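PDB 3VPY: FHA domain-containing protein DDL from Arabidopsis thaliana, which probably binds phosphothreonine-bearing partners such as Dicer-like1 through the recognition cleft of its forkhead-associated (FHA) domain. Local coordinates for residues 16-21 with 29-34; 37-42 with 62-67; 85-90 with 109-114. All coordinates share one frame; numbering follows the deposited sequence.

Contact 1 (16-21 with 29-34); sequences RWRLYV and NEPLCL
P31 packs against Y20 and R18 at once in this beta hairpin between strands 18-23 and 26-33. In a CH-pi contact, CB of P31 stands 3.6 Å from the centroid of the Y20 ring, 2° off the ring normal, so the carbon sits squarely over the middle of the face. CG of the same proline turns to R18: the arginine chain bends at chi3 (-75°), which sets NE, and one guanidinium face lies over CG of P31, offset toward the rim, with NH1 of R18 3.4 Å from that carbon. Among the aliphatic contacts, CG2 of V21 reaches CG of L32 at 3.9 Å, while CB of L19 lies beside CB of L32.

The two strands pair antiparallel. L19 and L32 form a hydrogen-bonded pair, N of L19 to O of L32 at 2.9 Å and N of L32 to O of L19 at 2.8 Å; R18 and C33 make the next, non-hydrogen-bonded pair. Beyond P31 a water accepts from N of V21 and donates weakly to O of E30.

The chemistry is thus divided: in the partly exposed cluster of R18, Y20 and P31 a cationic group rests on hydrocarbon, whereas L19 and L34 are buried against F42 and Y40.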
loop_
_atom_site.group_PDB
_atom_site.type_symbol
_atom_site.label_atom_id
_atom_site.label_comp_id
_atom_site.label_asym_id
_atom_site.label_seq_id
_atom_site.Cartn_x
_atom_site.Cartn_y
_atom_site.Cartn_z
ATOM N N ARG A 16 8.244 -0.144 8.483
ATOM C CA ARG A 16 9.023 -0.008 7.254
ATOM C C ARG A 16 8.415 -0.764 6.078
ATOM O O ARG A 16 9.036 -1.649 5.469
ATOM C CB ARG A 16 10.495 -0.389 7.487
ATOM C CG ARG A 16 11.201 0.514 8.493
ATOM C CD ARG A 16 12.718 0.396 8.420
ATOM N NE ARG A 16 13.350 1.526 9.108
ATOM C CZ ARG A 16 13.728 1.530 10.390
ATOM N NH1 ARG A 16 13.592 0.449 11.158
ATOM N NH2 ARG A 16 14.256 2.621 10.896
ATOM N N TRP A 17 7.197 -0.400 5.723
ATOM C CA TRP A 17 6.537 -1.052 4.600
ATOM C C TRP A 17 7.324 -0.828 3.305
ATOM O O TRP A 17 7.797 0.280 3.033
ATOM C CB TRP A 17 5.149 -0.473 4.413
ATOM C CG TRP A 17 4.212 -0.764 5.515
ATOM C CD1 TRP A 17 3.927 0.041 6.580
ATOM C CD2 TRP A 17 3.431 -1.954 5.683
ATOM N NE1 TRP A 17 2.987 -0.569 7.398
ATOM C CE2 TRP A 17 2.661 -1.788 6.854
ATOM C CE3 TRP A 17 3.291 -3.137 4.936
ATOM C CZ2 TRP A 17 1.775 -2.773 7.321
ATOM C CZ3 TRP A 17 2.402 -4.116 5.397
ATOM C CH2 TRP A 17 1.652 -3.917 6.578
ATOM N N ARG A 18 7.466 -1.885 2.525
ATOM C CA ARG A 18 8.130 -1.811 1.224
ATOM C C ARG A 18 7.313 -2.586 0.219
ATOM O O ARG A 18 6.548 -3.460 0.590
ATOM C CB ARG A 18 9.549 -2.372 1.298
ATOM C CG ARG A 18 10.488 -1.593 2.235
ATOM C CD ARG A 18 11.930 -1.916 1.946
ATOM N NE ARG A 18 12.327 -3.228 2.449
ATOM C CZ ARG A 18 13.557 -3.732 2.309
ATOM N NH1 ARG A 18 14.488 -3.041 1.667
ATOM N NH2 ARG A 18 13.858 -4.928 2.796
ATOM N N LEU A 19 7.485 -2.258 -1.053
ATOM C CA LEU A 19 6.705 -2.864 -2.101
ATOM C C LEU A 19 7.664 -3.550 -3.070
ATOM O O LEU A 19 8.455 -2.888 -3.773
ATOM C CB LEU A 19 5.904 -1.759 -2.821
ATOM C CG LEU A 19 4.674 -2.133 -3.640
ATOM C CD1 LEU A 19 3.605 -2.855 -2.789
ATOM C CD2 LEU A 19 4.103 -0.899 -4.344
ATOM N N TYR A 20 7.637 -4.880 -3.064
ATOM C CA TYR A 20 8.443 -5.689 -3.972
ATOM C C TYR A 20 7.769 -5.704 -5.331
ATOM O O TYR A 20 6.548 -5.806 -5.422
ATOM C CB TYR A 20 8.607 -7.100 -3.403
ATOM C CG TYR A 20 9.553 -7.110 -2.219
ATOM C CD1 TYR A 20 10.878 -7.496 -2.384
ATOM C CD2 TYR A 20 9.149 -6.657 -0.961
ATOM C CE1 TYR A 20 11.760 -7.471 -1.340
ATOM C CE2 TYR A 20 10.029 -6.630 0.102
ATOM C CZ TYR A 20 11.338 -7.061 -0.095
ATOM O OH TYR A 20 12.248 -7.038 0.932
ATOM N N VAL A 21 8.571 -5.548 -6.375
ATOM C CA VAL A 21 8.077 -5.479 -7.745
ATOM C C VAL A 21 8.441 -6.730 -8.547
ATOM O O VAL A 21 9.558 -7.274 -8.427
ATOM C CB VAL A 21 8.719 -4.281 -8.452
ATOM C CG1 VAL A 21 8.090 -4.050 -9.858
ATOM C CG2 VAL A 21 8.606 -3.022 -7.580
ATOM N N ASN A 29 15.641 -5.715 -8.478
ATOM C CA ASN A 29 16.733 -5.802 -7.532
ATOM C C ASN A 29 16.345 -5.354 -6.111
ATOM O O ASN A 29 16.782 -5.949 -5.116
ATOM C CB ASN A 29 17.929 -5.018 -8.079
ATOM C CG ASN A 29 19.244 -5.296 -7.343
ATOM O OD1 ASN A 29 19.442 -6.320 -6.667
ATOM N ND2 ASN A 29 20.162 -4.357 -7.478
ATOM N N GLU A 30 15.531 -4.308 -6.012
ATOM C CA GLU A 30 15.201 -3.757 -4.711
ATOM C C GLU A 30 13.728 -3.429 -4.621
ATOM O O GLU A 30 13.116 -3.068 -5.637
ATOM C CB GLU A 30 15.993 -2.484 -4.443
ATOM C CG GLU A 30 17.451 -2.721 -4.168
ATOM C CD GLU A 30 18.172 -1.432 -3.878
ATOM O OE1 GLU A 30 18.434 -0.675 -4.838
ATOM O OE2 GLU A 30 18.466 -1.182 -2.688
ATOM N N PRO A 31 13.158 -3.539 -3.412
ATOM C CA PRO A 31 11.779 -3.093 -3.262
ATOM C C PRO A 31 11.734 -1.580 -3.207
ATOM O O PRO A 31 12.744 -0.912 -2.932
ATOM C CB PRO A 31 11.363 -3.683 -1.905
ATOM C CG PRO A 31 12.609 -3.715 -1.141
ATOM C CD PRO A 31 13.706 -4.050 -2.139
ATOM N N LEU A 32 10.557 -1.053 -3.467
ATOM C CA LEU A 32 10.350 0.367 -3.381
ATOM C C LEU A 32 10.034 0.700 -1.935
ATOM O O LEU A 32 9.266 0.001 -1.260
ATOM C CB LEU A 32 9.206 0.786 -4.305
ATOM C CG LEU A 32 9.268 0.349 -5.772
ATOM C CD1 LEU A 32 7.959 0.717 -6.466
ATOM C CD2 LEU A 32 10.461 1.003 -6.445
ATOM N N CYS A 33 10.625 1.784 -1.456
ATOM C CA CYS A 33 10.287 2.293 -0.148
ATOM C C CYS A 33 8.811 2.721 -0.176
ATOM O O CYS A 33 8.381 3.458 -1.075
ATOM C CB CYS A 33 11.161 3.503 0.183
ATOM S SG CYS A 33 10.732 4.214 1.726
ATOM N N LEU A 34 8.040 2.251 0.794
ATOM C CA LEU A 34 6.645 2.679 0.925
ATOM C C LEU A 34 6.330 3.239 2.308
ATOM O O LEU A 34 5.210 3.091 2.817
ATOM C CB LEU A 34 5.701 1.524 0.590
ATOM C CG LEU A 34 4.386 1.934 -0.093
ATOM C CD1 LEU A 34 4.604 2.420 -1.539
ATOM C CD2 LEU A 34 3.421 0.758 -0.024
HETATM O O HOH W 1 11.371 -5.109 -6.005
#

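Contact 2 (37-42 with 62-67); sequences QSCYLF and HAVIQY
F42 and I65 meet on the face of the strand pair 39-43 and 63-73 that is turned to the opposing sheet, where CE2 of the ring touches CD1 of I65 at 3.7 Å. With CG of F42 anti to its carbonyl carbon (chi1 -64°), the ring also has the carbonyl O of A63 at its edge, in plane. Farther along this face Y40 and Y67 approach through their edges, CE2 of one 4.3 Å from CE2 of the other.

Beneath these side chains the backbones pair antiparallel. Y40 and I65 exchange two bonds, N of Y40 to O of I65 at 2.9 Å being nearly straight (170°), and N of Y67 gives to O of S38. At the other end a classic beta bulge sets H62 and A63 both against F42, whose O takes N-H bonds from H62 N (2.8 Å) and A63 N (3.2 Å). These are central strands of one of the two sheets packed in the FHA beta sandwich, and F42 meets F119 of the opposing sheet.

On the face bearing C39, Q66 folds back at chi2 (71°), and its NE2 donates to its neighbour's carbonyl, Y67 O, at 3.0 Å. NE2 also bonds E6 OE1, the carboxylate oxygen that S38 OG holds as well. An alanine in place of Q66 would probably leave E6 with one anchor fewer and open a gap beside CB of C39. Outward from Y40, Q37 lays CG over one face of the ring, while its NE2 bonds C39 O at 2.8 Å, in the amide plane, and D50 OD1.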
loop_
_atom_site.group_PDB
_atom_site.type_symbol
_atom_site.label_atom_id
_atom_site.label_comp_id
_atom_site.label_asym_id
_atom_site.label_seq_id
_atom_site.Cartn_x
_atom_site.Cartn_y
_atom_site.Cartn_z
ATOM N N GLN A 37 6.415 8.626 3.019
ATOM C CA GLN A 37 5.383 9.644 2.939
ATOM C C GLN A 37 4.036 9.033 3.278
ATOM O O GLN A 37 3.917 7.822 3.381
ATOM C CB GLN A 37 5.344 10.301 1.562
ATOM C CG GLN A 37 5.214 9.363 0.428
ATOM C CD GLN A 37 5.734 9.948 -0.900
ATOM O OE1 GLN A 37 6.921 10.249 -1.058
ATOM N NE2 GLN A 37 4.845 10.088 -1.851
ATOM N N SER A 38 3.039 9.891 3.457
ATOM C CA SER A 38 1.741 9.417 3.923
ATOM C C SER A 38 0.853 8.912 2.795
ATOM O O SER A 38 -0.157 8.240 3.049
ATOM C CB SER A 38 1.031 10.520 4.728
ATOM O OG SER A 38 0.869 11.678 3.922
ATOM N N CYS A 39 1.229 9.216 1.554
ATOM C CA CYS A 39 0.470 8.758 0.396
ATOM C C CYS A 39 1.370 8.521 -0.817
ATOM O O CYS A 39 2.302 9.298 -1.093
ATOM C CB CYS A 39 -0.647 9.756 0.087
ATOM S SG CYS A 39 -1.732 9.280 -1.236
ATOM N N TYR A 40 1.119 7.414 -1.501
ATOM C CA TYR A 40 1.810 7.089 -2.746
ATOM C C TYR A 40 0.835 6.962 -3.911
ATOM O O TYR A 40 -0.051 6.106 -3.900
ATOM C CB TYR A 40 2.614 5.789 -2.610
ATOM C CG TYR A 40 3.841 5.923 -1.728
ATOM C CD1 TYR A 40 5.083 6.227 -2.273
ATOM C CD2 TYR A 40 3.750 5.756 -0.346
ATOM C CE1 TYR A 40 6.222 6.364 -1.447
ATOM C CE2 TYR A 40 4.867 5.890 0.470
ATOM C CZ TYR A 40 6.110 6.188 -0.091
ATOM O OH TYR A 40 7.242 6.314 0.699
ATOM N N LEU A 41 1.016 7.816 -4.917
ATOM C CA LEU A 41 0.205 7.771 -6.131
ATOM C C LEU A 41 0.822 6.853 -7.172
ATOM O O LEU A 41 1.987 7.004 -7.521
ATOM C CB LEU A 41 0.058 9.182 -6.714
ATOM C CG LEU A 41 -0.663 9.285 -8.056
ATOM C CD1 LEU A 41 -2.111 8.777 -7.959
ATOM C CD2 LEU A 41 -0.624 10.720 -8.557
ATOM N N PHE A 42 0.020 5.910 -7.664
ATOM C CA PHE A 42 0.409 5.019 -8.763
ATOM C C PHE A 42 -0.311 5.458 -10.024
ATOM O O PHE A 42 -1.529 5.655 -10.021
ATOM C CB PHE A 42 -0.023 3.592 -8.455
ATOM C CG PHE A 42 0.671 3.004 -7.253
ATOM C CD1 PHE A 42 1.731 2.109 -7.431
ATOM C CD2 PHE A 42 0.289 3.360 -5.959
ATOM C CE1 PHE A 42 2.391 1.557 -6.316
ATOM C CE2 PHE A 42 0.956 2.841 -4.823
ATOM C CZ PHE A 42 2.005 1.932 -5.004
ATOM N N HIS A 62 -4.040 6.165 -11.237
ATOM C CA HIS A 62 -4.709 4.876 -11.215
ATOM C C HIS A 62 -5.197 4.541 -9.818
ATOM O O HIS A 62 -6.365 4.226 -9.633
ATOM C CB HIS A 62 -3.756 3.777 -11.697
ATOM C CG HIS A 62 -4.446 2.552 -12.198
ATOM N ND1 HIS A 62 -5.021 1.602 -11.383
ATOM C CD2 HIS A 62 -4.648 2.125 -13.468
ATOM C CE1 HIS A 62 -5.533 0.638 -12.129
ATOM N NE2 HIS A 62 -5.321 0.933 -13.395
ATOM N N ALA A 63 -4.301 4.598 -8.838
ATOM C CA ALA A 63 -4.636 4.185 -7.466
ATOM C C ALA A 63 -3.713 4.920 -6.514
ATOM O O ALA A 63 -2.621 5.357 -6.909
ATOM C CB ALA A 63 -4.452 2.701 -7.300
ATOM N N VAL A 64 -4.140 5.053 -5.259
ATOM C CA VAL A 64 -3.250 5.554 -4.213
ATOM C C VAL A 64 -3.125 4.512 -3.083
ATOM O O VAL A 64 -4.064 3.764 -2.815
ATOM C CB VAL A 64 -3.728 6.947 -3.674
ATOM C CG1 VAL A 64 -5.102 6.872 -2.968
ATOM C CG2 VAL A 64 -2.703 7.556 -2.760
ATOM N N ILE A 65 -1.953 4.428 -2.478
ATOM C CA ILE A 65 -1.843 3.784 -1.164
ATOM C C ILE A 65 -1.724 4.910 -0.149
ATOM O O ILE A 65 -0.786 5.725 -0.212
ATOM C CB ILE A 65 -0.673 2.777 -1.071
ATOM C CG1 ILE A 65 -1.009 1.550 -1.930
ATOM C CG2 ILE A 65 -0.445 2.359 0.400
ATOM C CD1 ILE A 65 0.089 0.490 -2.073
ATOM N N GLN A 66 -2.725 4.967 0.737
ATOM C CA GLN A 66 -2.892 6.045 1.689
ATOM C C GLN A 66 -2.687 5.483 3.077
ATOM O O GLN A 66 -3.376 4.520 3.446
ATOM C CB GLN A 66 -4.319 6.594 1.591
ATOM C CG GLN A 66 -4.615 7.654 2.643
ATOM C CD GLN A 66 -3.874 8.945 2.367
ATOM O OE1 GLN A 66 -4.057 9.557 1.307
ATOM N NE2 GLN A 66 -3.026 9.365 3.305
ATOM N N TYR A 67 -1.729 6.041 3.816
ATOM C CA TYR A 67 -1.558 5.715 5.236
ATOM C C TYR A 67 -2.537 6.513 6.071
ATOM O O TYR A 67 -2.711 7.695 5.834
ATOM C CB TYR A 67 -0.087 5.921 5.685
ATOM C CG TYR A 67 0.785 4.854 5.093
ATOM C CD1 TYR A 67 0.835 3.589 5.662
ATOM C CD2 TYR A 67 1.505 5.080 3.921
ATOM C CE1 TYR A 67 1.574 2.565 5.089
ATOM C CE2 TYR A 67 2.266 4.057 3.342
ATOM C CZ TYR A 67 2.301 2.811 3.942
ATOM O OH TYR A 67 3.032 1.794 3.358
#

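Contact 3 (85-90 with 109-114); sequences PYIMDL and YELFEK
The carbonyl O of Y109 accepts from N of I87 at 2.8 Å, and CA of Y86 also approaches this oxygen, at 3.2 Å, in a CA-H...O contact. The bond belongs to an antiparallel pair in which the short strand 109-110 forms one border of a sheet of the FHA beta sandwich, beside strand 79-89. N of Y109 returns a bond to O of I87 at 2.9 Å, and beyond the non-hydrogen-bonded pair Y86-E110, N of L111 reaches O of P85 almost straight, at 172°.

On the face toward the sandwich interior, L111 and I87 pack together: CD2 of L111 lies 3.8 Å from CG2 of I87, and CD1 rests against CB of I87. CG2 of I87 also meets CB of Y109, and both I87 and L111 go on to touch I98 and I117 of the other sheet. P85 lays CG beside CB of L111 at 4.0 Å.

On the reverse face the Y86 ring obliquely crosses the E110 chain, whose CG is anti to the backbone N (chi1 -171°) and which runs extended past it. Ring and carboxylate planes are 26° apart. R68 makes a cation-pi contact with Y86 and K84 a salt bridge with OE2 of E110, while CE1 of Y86 rests 3.6 Å from CB of E110.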
loop_
_atom_site.group_PDB
_atom_site.type_symbol
_atom_site.label_atom_id
_atom_site.label_comp_id
_atom_site.label_asym_id
_atom_site.label_seq_id
_atom_site.Cartn_x
_atom_site.Cartn_y
_atom_site.Cartn_z
ATOM N N PRO A 85 -1.620 0.955 6.051
ATOM C CA PRO A 85 -1.794 1.216 4.619
ATOM C C PRO A 85 -3.181 0.835 4.127
ATOM O O PRO A 85 -3.684 -0.230 4.491
ATOM C CB PRO A 85 -0.757 0.301 3.959
ATOM C CG PRO A 85 -0.639 -0.871 4.909
ATOM C CD PRO A 85 -0.890 -0.308 6.307
ATOM N N TYR A 86 -3.773 1.714 3.307
ATOM C CA TYR A 86 -5.049 1.446 2.605
ATOM C C TYR A 86 -4.887 1.761 1.132
ATOM O O TYR A 86 -4.256 2.759 0.789
ATOM C CB TYR A 86 -6.174 2.342 3.161
ATOM C CG TYR A 86 -6.469 1.987 4.576
ATOM C CD1 TYR A 86 -7.602 1.238 4.915
ATOM C CD2 TYR A 86 -5.599 2.389 5.602
ATOM C CE1 TYR A 86 -7.838 0.879 6.262
ATOM C CE2 TYR A 86 -5.820 2.045 6.919
ATOM C CZ TYR A 86 -6.932 1.286 7.246
ATOM O OH TYR A 86 -7.114 0.961 8.559
ATOM N N ILE A 87 -5.437 0.933 0.262
ATOM C CA ILE A 87 -5.370 1.256 -1.171
ATOM C C ILE A 87 -6.722 1.819 -1.614
ATOM O O ILE A 87 -7.761 1.426 -1.077
ATOM C CB ILE A 87 -4.946 0.025 -2.025
ATOM C CG1 ILE A 87 -4.624 0.420 -3.468
ATOM C CG2 ILE A 87 -6.026 -1.081 -1.985
ATOM C CD1 ILE A 87 -3.830 -0.626 -4.199
HETATM N N MSE A 88 -6.705 2.732 -2.587
HETATM C CA MSE A 88 -7.941 3.238 -3.167
HETATM C C MSE A 88 -7.751 3.373 -4.673
HETATM O O MSE A 88 -6.799 4.022 -5.131
HETATM C CB MSE A 88 -8.338 4.592 -2.552
HETATM C CG MSE A 88 -9.608 5.119 -3.154
HETATM SE SE MSE A 88 -10.245 6.785 -2.344
HETATM C CE MSE A 88 -11.118 6.146 -0.757
ATOM N N ASP A 89 -8.637 2.731 -5.430
ATOM C CA ASP A 89 -8.633 2.884 -6.874
ATOM C C ASP A 89 -9.351 4.182 -7.243
ATOM O O ASP A 89 -10.398 4.514 -6.678
ATOM C CB ASP A 89 -9.283 1.697 -7.554
ATOM C CG ASP A 89 -9.379 1.878 -9.042
ATOM O OD1 ASP A 89 -8.468 1.407 -9.749
ATOM O OD2 ASP A 89 -10.328 2.515 -9.514
ATOM N N LEU A 90 -8.806 4.901 -8.221
ATOM C CA LEU A 90 -9.317 6.237 -8.521
ATOM C C LEU A 90 -10.281 6.226 -9.697
ATOM O O LEU A 90 -10.348 7.201 -10.468
ATOM C CB LEU A 90 -8.163 7.231 -8.756
ATOM C CG LEU A 90 -7.145 7.299 -7.608
ATOM C CD1 LEU A 90 -5.951 8.168 -7.961
ATOM C CD2 LEU A 90 -7.806 7.851 -6.363
ATOM N N TYR A 109 -9.401 0.247 1.044
ATOM C CA TYR A 109 -9.259 -1.163 1.425
ATOM C C TYR A 109 -7.968 -1.370 2.201
ATOM O O TYR A 109 -6.885 -1.040 1.708
ATOM C CB TYR A 109 -9.220 -2.064 0.173
ATOM C CG TYR A 109 -10.530 -2.203 -0.527
ATOM C CD1 TYR A 109 -11.322 -3.324 -0.333
ATOM C CD2 TYR A 109 -10.993 -1.208 -1.404
ATOM C CE1 TYR A 109 -12.536 -3.461 -0.991
ATOM C CE2 TYR A 109 -12.205 -1.341 -2.062
ATOM C CZ TYR A 109 -12.967 -2.464 -1.858
ATOM O OH TYR A 109 -14.180 -2.616 -2.509
ATOM N N GLU A 110 -8.079 -1.887 3.427
ATOM C CA GLU A 110 -6.868 -2.115 4.241
ATOM C C GLU A 110 -5.939 -3.129 3.553
ATOM O O GLU A 110 -6.412 -4.143 3.019
ATOM C CB GLU A 110 -7.232 -2.612 5.639
ATOM C CG GLU A 110 -6.032 -2.642 6.590
ATOM C CD GLU A 110 -6.414 -3.056 8.018
ATOM O OE1 GLU A 110 -7.612 -3.279 8.285
ATOM O OE2 GLU A 110 -5.507 -3.191 8.860
ATOM N N LEU A 111 -4.641 -2.838 3.567
ATOM C CA LEU A 111 -3.627 -3.747 3.010
ATOM C C LEU A 111 -2.844 -4.459 4.110
ATOM O O LEU A 111 -2.642 -3.912 5.203
ATOM C CB LEU A 111 -2.667 -2.970 2.116
ATOM C CG LEU A 111 -3.204 -2.385 0.808
ATOM C CD1 LEU A 111 -2.113 -1.632 0.067
ATOM C CD2 LEU A 111 -3.802 -3.471 -0.077
ATOM N N PHE A 112 -2.415 -5.686 3.814
ATOM C CA PHE A 112 -1.701 -6.521 4.780
ATOM C C PHE A 112 -0.406 -7.061 4.194
ATOM O O PHE A 112 -0.281 -7.187 2.964
ATOM C CB PHE A 112 -2.585 -7.693 5.233
ATOM C CG PHE A 112 -3.821 -7.274 6.004
ATOM C CD1 PHE A 112 -3.843 -7.344 7.403
ATOM C CD2 PHE A 112 -4.955 -6.809 5.344
ATOM C CE1 PHE A 112 -4.985 -6.963 8.115
ATOM C CE2 PHE A 112 -6.107 -6.418 6.065
ATOM C CZ PHE A 112 -6.105 -6.495 7.440
ATOM N N GLU A 113 0.552 -7.396 5.066
ATOM C CA GLU A 113 1.776 -8.081 4.623
ATOM C C GLU A 113 1.391 -9.274 3.748
ATOM O O GLU A 113 0.466 -10.043 4.085
ATOM C CB GLU A 113 2.549 -8.651 5.812
ATOM C CG GLU A 113 3.155 -7.683 6.760
ATOM C CD GLU A 113 3.910 -8.453 7.848
ATOM O OE1 GLU A 113 3.558 -9.611 8.114
ATOM O OE2 GLU A 113 4.861 -7.921 8.409
ATOM N N LYS A 114 2.128 -9.421 2.643
ATOM C CA LYS A 114 1.993 -10.510 1.678
ATOM C C LYS A 114 0.902 -10.312 0.648
ATOM O O LYS A 114 0.764 -11.126 -0.275
ATOM C CB LYS A 114 1.870 -11.892 2.350
ATOM C CG LYS A 114 3.050 -12.236 3.236
ATOM C CD LYS A 114 2.836 -13.573 3.922
ATOM C CE LYS A 114 3.947 -13.820 4.930
ATOM N NZ LYS A 114 3.924 -15.218 5.434
#

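In the fold
From the N terminus, contact 1 closes first, as the hairpin of strands 18-23 and 26-33 at the border of one sheet. The chain then crosses to the second sheet, where contact 2 brings 62-67 back to 37-42 after a long, mostly irregular excursion. Contact 3 closes the loop from 85-90 to 109-114, a path that visits the first sheet through strands 96-98 and 101-102. The three closures follow in series, without nesting or crossing. Contacts 2 and 3 share a sheet, joined between neighbouring strands by Q66 N to Y86 O. Across the sandwich, W17 of contact 1 packs on Y67 and P85, linking all three.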